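Local coordinates for putative type 11 methyltransferase (Sulfolobus solfataricus, PDB 3I9F), which probably acts as an S-adenosylmethionine-dependent methyltransferase and binds zinc ions, at residues S84-D89 against I110-K115. Residues are numbered along the deposited sequence; the frame is centred on the assembly and turned at random.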
ATOM      1  N   SER B  84      -2.161   1.000  21.184  1.00 34.08           N
ATOM      2  CA  SER B  84      -1.258   1.709  20.291  1.00 33.57           C
ATOM      3  C   SER B  84      -1.538   3.204  20.185  1.00 33.00           C
ATOM      4  O   SER B  84      -0.643   3.924  19.865  1.00 34.35           O
ATOM      5  CB  SER B  84      -1.238   1.070  18.895  1.00 32.81           C
ATOM      6  OG  SER B  84      -2.512   1.152  18.287  1.00 32.83           O
ATOM      7  N   PHE B  85      -2.754   3.671  20.423  1.00 32.42           N
ATOM      8  CA  PHE B  85      -3.051   5.078  20.240  1.00 32.10           C
ATOM      9  C   PHE B  85      -2.335   5.960  21.240  1.00 32.67           C
ATOM     10  O   PHE B  85      -1.853   7.023  20.895  1.00 32.31           O
ATOM     11  CB  PHE B  85      -4.544   5.333  20.323  1.00 31.89           C
ATOM     12  CG  PHE B  85      -4.954   6.707  19.928  1.00 29.00           C
ATOM     13  CD1 PHE B  85      -4.999   7.070  18.595  1.00 28.71           C
ATOM     14  CD2 PHE B  85      -5.330   7.636  20.889  1.00 28.92           C
ATOM     15  CE1 PHE B  85      -5.401   8.329  18.216  1.00 28.38           C
ATOM     16  CE2 PHE B  85      -5.737   8.923  20.529  1.00 27.35           C
ATOM     17  CZ  PHE B  85      -5.753   9.273  19.189  1.00 29.55           C
ATOM     18  N   HIS B  86      -2.271   5.525  22.482  1.00 33.64           N
ATOM     19  CA  HIS B  86      -1.787   6.382  23.533  1.00 34.19           C
ATOM     20  C   HIS B  86      -0.384   6.894  23.317  1.00 34.92           C
ATOM     21  O   HIS B  86      -0.082   8.016  23.696  1.00 36.40           O
ATOM     22  CB  HIS B  86      -1.926   5.741  24.908  1.00 34.74           C
ATOM     23  CG  HIS B  86      -1.124   4.500  25.100  1.00 34.43           C
ATOM     24  ND1 HIS B  86      -1.690   3.245  25.059  1.00 32.73           N
ATOM     25  CD2 HIS B  86       0.192   4.316  25.368  1.00 34.24           C
ATOM     26  CE1 HIS B  86      -0.751   2.340  25.275  1.00 33.37           C
ATOM     27  NE2 HIS B  86       0.400   2.961  25.466  1.00 33.90           N
ATOM     28  N   ASP B  87       0.475   6.145  22.654  1.00 35.42           N
ATOM     29  CA  ASP B  87       1.803   6.702  22.403  1.00 35.30           C
ATOM     30  C   ASP B  87       2.090   7.058  20.956  1.00 34.07           C
ATOM     31  O   ASP B  87       3.220   7.324  20.604  1.00 34.20           O
ATOM     32  CB  ASP B  87       2.899   5.833  23.043  1.00 36.35           C
ATOM     33  CG  ASP B  87       2.848   4.379  22.615  1.00 39.13           C
ATOM     34  OD1 ASP B  87       1.911   3.961  21.878  1.00 42.06           O
ATOM     35  OD2 ASP B  87       3.760   3.646  23.069  1.00 44.68           O
ATOM     36  N   MET B  88       1.040   7.177  20.155  1.00 32.90           N
ATOM     37  CA  MET B  88       1.172   7.438  18.753  1.00 31.60           C
ATOM     38  C   MET B  88       1.462   8.909  18.491  1.00 32.03           C
ATOM     39  O   MET B  88       0.856   9.803  19.101  1.00 31.89           O
ATOM     40  CB  MET B  88      -0.118   7.035  18.041  1.00 31.11           C
ATOM     41  CG  MET B  88       0.037   6.640  16.589  1.00 30.31           C
ATOM     42  SD  MET B  88      -1.454   5.797  15.955  1.00 24.15           S
ATOM     43  CE  MET B  88      -1.102   6.314  14.375  1.00 27.90           C
ATOM     44  N   ASP B  89       2.368   9.140  17.544  1.00 31.43           N
ATOM     45  CA  ASP B  89       2.663  10.452  17.015  1.00 31.14           C
ATOM     46  C   ASP B  89       1.470  11.099  16.255  1.00 30.28           C
ATOM     47  O   ASP B  89       0.661  10.422  15.665  1.00 30.73           O
ATOM     48  CB  ASP B  89       3.855  10.339  16.052  1.00 30.52           C
ATOM     49  CG  ASP B  89       5.207  10.167  16.770  1.00 31.92           C
ATOM     50  OD1 ASP B  89       5.227  10.006  17.999  1.00 37.92           O
ATOM     51  OD2 ASP B  89       6.275  10.144  16.096  1.00 32.85           O
ATOM     52  N   ILE B 110     -11.176   0.106  19.807  1.00 38.48           N
ATOM     53  CA  ILE B 110     -10.113   0.440  20.744  1.00 38.05           C
ATOM     54  C   ILE B 110      -9.924  -0.644  21.788  1.00 38.49           C
ATOM     55  O   ILE B 110     -10.870  -1.024  22.459  1.00 38.67           O
ATOM     56  CB  ILE B 110     -10.422   1.748  21.539  1.00 38.26           C
ATOM     57  CG1 ILE B 110     -10.700   2.932  20.598  1.00 37.58           C
ATOM     58  CG2 ILE B 110      -9.293   2.072  22.538  1.00 35.32           C
ATOM     59  CD1 ILE B 110      -9.805   3.020  19.416  1.00 36.91           C
ATOM     60  N   ILE B 111      -8.695  -1.130  21.916  1.00 38.86           N
ATOM     61  CA  ILE B 111      -8.252  -1.871  23.082  1.00 39.05           C
ATOM     62  C   ILE B 111      -7.077  -1.129  23.684  1.00 39.59           C
ATOM     63  O   ILE B 111      -6.166  -0.740  22.972  1.00 41.33           O
ATOM     64  CB  ILE B 111      -7.813  -3.291  22.718  1.00 39.46           C
ATOM     65  CG1 ILE B 111      -9.006  -4.056  22.104  1.00 40.73           C
ATOM     66  CG2 ILE B 111      -7.314  -4.022  23.949  1.00 36.94           C
ATOM     67  CD1 ILE B 111      -8.609  -5.346  21.382  1.00 41.70           C
ATOM     68  N   ASP B 112      -7.109  -0.898  24.989  1.00 39.57           N
ATOM     69  CA  ASP B 112      -6.005  -0.291  25.682  1.00 39.40           C
ATOM     70  C   ASP B 112      -6.078  -0.640  27.145  1.00 39.25           C
ATOM     71  O   ASP B 112      -7.117  -1.097  27.631  1.00 39.01           O
ATOM     72  CB  ASP B 112      -6.013   1.244  25.532  1.00 39.40           C
ATOM     73  CG  ASP B 112      -4.598   1.846  25.500  1.00 40.00           C
ATOM     74  OD1 ASP B 112      -3.622   1.107  25.785  1.00 41.36           O
ATOM     75  OD2 ASP B 112      -4.443   3.051  25.158  1.00 40.32           O
ATOM     76  N   TRP B 113      -4.963  -0.371  27.824  1.00 39.06           N
ATOM     77  CA  TRP B 113      -4.763  -0.617  29.229  1.00 39.67           C
ATOM     78  C   TRP B 113      -5.606   0.262  30.126  1.00 40.94           C
ATOM     79  O   TRP B 113      -5.802   1.412  29.820  1.00 41.74           O
ATOM     80  CB  TRP B 113      -3.308  -0.372  29.560  1.00 39.23           C
ATOM     81  CG  TRP B 113      -2.371  -1.366  28.969  1.00 39.45           C
ATOM     82  CD1 TRP B 113      -1.754  -1.285  27.765  1.00 39.44           C
ATOM     83  CD2 TRP B 113      -1.946  -2.599  29.555  1.00 38.14           C
ATOM     84  NE1 TRP B 113      -0.950  -2.386  27.563  1.00 39.63           N
ATOM     85  CE2 TRP B 113      -1.050  -3.212  28.643  1.00 39.30           C
ATOM     86  CE3 TRP B 113      -2.200  -3.226  30.770  1.00 38.26           C
ATOM     87  CZ2 TRP B 113      -0.405  -4.422  28.913  1.00 38.67           C
ATOM     88  CZ3 TRP B 113      -1.568  -4.451  31.041  1.00 37.91           C
ATOM     89  CH2 TRP B 113      -0.692  -5.033  30.115  1.00 39.56           C
ATOM     90  N   ARG B 114      -6.104  -0.254  31.245  1.00 42.57           N
ATOM     91  CA  ARG B 114      -6.901   0.602  32.121  1.00 44.25           C
ATOM     92  C   ARG B 114      -5.958   1.636  32.743  1.00 44.09           C
ATOM     93  O   ARG B 114      -4.779   1.368  32.944  1.00 42.94           O
ATOM     94  CB  ARG B 114      -7.636  -0.170  33.207  1.00 44.76           C
ATOM     95  CG  ARG B 114      -8.498  -1.294  32.698  1.00 49.85           C
ATOM     96  CD  ARG B 114      -9.340  -1.893  33.812  1.00 55.85           C
ATOM     97  NE  ARG B 114      -9.680  -3.304  33.588  1.00 61.64           N
ATOM     98  CZ  ARG B 114     -10.769  -3.765  32.935  1.00 65.79           C
ATOM     99  NH1 ARG B 114     -11.672  -2.933  32.374  1.00 66.13           N
ATOM    100  NH2 ARG B 114     -10.962  -5.093  32.832  1.00 65.91           N
ATOM    101  N   LYS B 115      -6.520   2.795  33.053  1.00 44.42           N
ATOM    102  CA  LYS B 115      -5.794   3.919  33.589  1.00 45.17           C
ATOM    103  C   LYS B 115      -5.760   3.834  35.118  1.00 46.14           C
ATOM    104  O   LYS B 115      -6.311   4.672  35.821  1.00 45.32           O
ATOM    105  CB  LYS B 115      -6.483   5.197  33.108  1.00 45.03           C
ATOM    106  CG  LYS B 115      -5.689   6.492  33.295  1.00 44.67           C
ATOM    107  CD  LYS B 115      -6.557   7.684  32.921  1.00 44.26           C
ATOM    108  CE  LYS B 115      -5.772   8.931  32.570  1.00 44.76           C
ATOM    109  NZ  LYS B 115      -6.707  10.114  32.378  1.00 45.71           N
TER
HETATM  110  O   HOH W   1      -5.188   1.958  21.457  1.00 30.37           O
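The ring edge of His86 meets the carboxylate of Asp112, a worked example of how a carboxylate fixes a buried imidazole. Followed outward from CB, which lies 3.7 Å from Asp112 OD2, the His86 side chain bends at once: CG sits between the backbone N and the carbonyl carbon (chi1 63°), which aims the ring at the strand, and the rotation about CB-CG turns ND1 to the carboxylate. His86 CG itself passes 3.6 Å from Asp112 OD2. Next comes His86 ND1, which donates to Asp112 OD2 at 2.8 Å, with an N-H...O angle of 159°, on the syn lone pair of that oxygen. His86 CE1 continues along the carboxylate, 3.2 Å from Asp112 OD1. Ring and carboxylate are nearly coplanar, their planes 14° apart. The acid is held in turn: Trp113 N donates to Asp112 OD1 on its anti side, but from well out of the carboxylate plane, and Tyr133 OH of helix 130-136 is hydrogen-bonded to Asp112 OD2. With an alanine here, His86 ND1 would probably lose its acceptor, the imidazole would be freer to turn, and Tyr133 OH and Trp113 N would lose a partner. Beside this pair, a water accepts from Phe85 N and donates to Ile111 O, each at 3.2 Å. The contact joins the loop after strand 76-82 to the end of the adjacent parallel strand 106-113, within the 3-2-1-4-5-7-6 sheet characteristic of the Rossmann-like class I methyltransferase fold.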